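Side-chain contact in BH0236 protein (Bacillus halodurans, PDB 5T7A), which probably binds beta-1,3-glucan as a family 56 carbohydrate-binding module, helping in the recognition and hydrolysis of that polysaccharide: residues S29-P33 / D34-G38. Residues are numbered along the deposited sequence; the frame is centred on the assembly and turned at random.
With EDO (1,2-ethanediol), chain C.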
# COMPACT_ATOMS: atom_id res chain seq x y z
N SER A 29 8.46 -0.25 -6.18
CA SER A 29 8.87 -0.38 -4.78
C SER A 29 9.44 0.92 -4.25
O SER A 29 10.04 1.72 -5.01
CB SER A 29 9.84 -1.51 -4.51
OG SER A 29 9.25 -2.79 -4.73
N HIS A 30 9.14 1.16 -2.97
CA HIS A 30 9.68 2.28 -2.24
C HIS A 30 10.30 1.72 -0.97
O HIS A 30 9.72 0.85 -0.36
CB HIS A 30 8.57 3.22 -1.88
CG HIS A 30 7.83 3.73 -3.08
ND1 HIS A 30 8.32 4.73 -3.91
CD2 HIS A 30 6.68 3.29 -3.64
CE1 HIS A 30 7.42 4.94 -4.86
NE2 HIS A 30 6.44 4.08 -4.73
N THR A 31 11.46 2.28 -0.54
CA THR A 31 12.13 1.70 0.57
C THR A 31 12.48 2.78 1.60
O THR A 31 12.95 3.89 1.22
CB THR A 31 13.42 0.97 0.17
OG1 THR A 31 14.21 1.79 -0.74
CG2 THR A 31 13.07 -0.31 -0.49
N HIS A 32 12.37 2.36 2.84
CA HIS A 32 12.67 3.16 4.03
C HIS A 32 13.19 2.17 5.04
O HIS A 32 12.82 0.99 5.02
CB HIS A 32 11.44 3.86 4.61
CG HIS A 32 11.71 4.64 5.86
ND1 HIS A 32 11.63 4.09 7.12
CD2 HIS A 32 12.06 5.92 6.03
CE1 HIS A 32 11.93 5.00 8.02
NE2 HIS A 32 12.22 6.12 7.38
N PRO A 33 14.08 2.56 5.98
CA PRO A 33 14.52 1.54 6.92
C PRO A 33 13.43 0.68 7.60
O PRO A 33 13.65 -0.50 7.89
CB PRO A 33 15.32 2.36 7.95
CG PRO A 33 15.91 3.36 7.11
CD PRO A 33 14.84 3.79 6.20
N ASP A 34 12.24 1.22 7.83
CA ASP A 34 11.13 0.47 8.36
C ASP A 34 10.35 -0.39 7.41
O ASP A 34 9.58 -1.20 7.88
CB ASP A 34 10.13 1.44 8.99
CG ASP A 34 10.61 2.07 10.27
OD1 ASP A 34 11.63 1.65 10.80
OD2 ASP A 34 9.91 2.97 10.80
N TYR A 35 10.52 -0.31 6.09
CA TYR A 35 9.63 -1.05 5.16
C TYR A 35 10.11 -1.00 3.70
O TYR A 35 10.72 -0.02 3.22
CB TYR A 35 8.20 -0.47 5.20
CG TYR A 35 8.07 0.97 4.81
CD1 TYR A 35 7.99 1.37 3.51
CD2 TYR A 35 8.07 1.97 5.79
CE1 TYR A 35 7.90 2.72 3.13
CE2 TYR A 35 8.02 3.32 5.43
CZ TYR A 35 7.96 3.67 4.10
OH TYR A 35 7.89 4.99 3.70
N THR A 36 9.66 -2.02 2.96
CA THR A 36 9.54 -1.95 1.50
C THR A 36 8.05 -1.89 1.23
O THR A 36 7.27 -2.65 1.91
CB THR A 36 10.08 -3.18 0.81
OG1 THR A 36 11.43 -3.38 1.23
CG2 THR A 36 10.06 -3.00 -0.68
N ALA A 37 7.62 -0.98 0.35
CA ALA A 37 6.19 -0.89 0.07
C ALA A 37 5.98 -0.53 -1.37
O ALA A 37 6.84 0.07 -1.99
CB ALA A 37 5.50 0.14 0.96
N GLY A 38 4.81 -0.89 -1.93
CA GLY A 38 4.66 -0.56 -3.32
C GLY A 38 3.50 -1.31 -3.95
O GLY A 38 2.52 -1.68 -3.30
C1 EDO C . 9.80 5.40 13.04
O1 EDO C . 10.90 4.74 12.30
C2 EDO C . 10.27 6.79 13.34
O2 EDO C . 11.27 6.74 14.32
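His32 and Tyr35 pair both ways through their backbones, as do His30 and Ala37, so that strands 29-32 and 35-38 run antiparallel at 157°, joined by a type I turn. Within that turn the ring of His32 works as an acceptor: its ND1 takes the backbone N-H of Asp34 (N to ND1 3.0 Å) in a nearly straight bond, although the donor is tilted 26° out of the ring plane. The torsion of His32, with CG opposite the backbone N (chi1 178°), carries the imidazole forward to the turn, where CD of Pro33 packs over one face. CB of His32 meanwhile sits over the Tyr35 ring, 3.8 Å from its centroid, a CH-pi contact; the two rings are nearly parallel but slid apart. Beside the imidazole, the Asp34 carboxylate accepts a hydrogen bond from 1,2-ethanediol, probably from the crystallisation liquor (O1 to OD2 2.5 Å), while OD1 forms a salt bridge with Lys104 and OD2 is also hydrogen-bonded to the Tyr102 hydroxyl. Replacing Asp34 with alanine would probably leave Lys104 without this carboxylate mate and untie the turn from Tyr102. On the sheet face opposite His32 and Tyr35, CG2 of Thr31 lies 3.9 Å from OG1 of Thr36. The two-residue turn makes a beta hairpin whose outer strand, 28-32, edges the module's antiparallel sheet, while 35-40 pairs with strand 46-53.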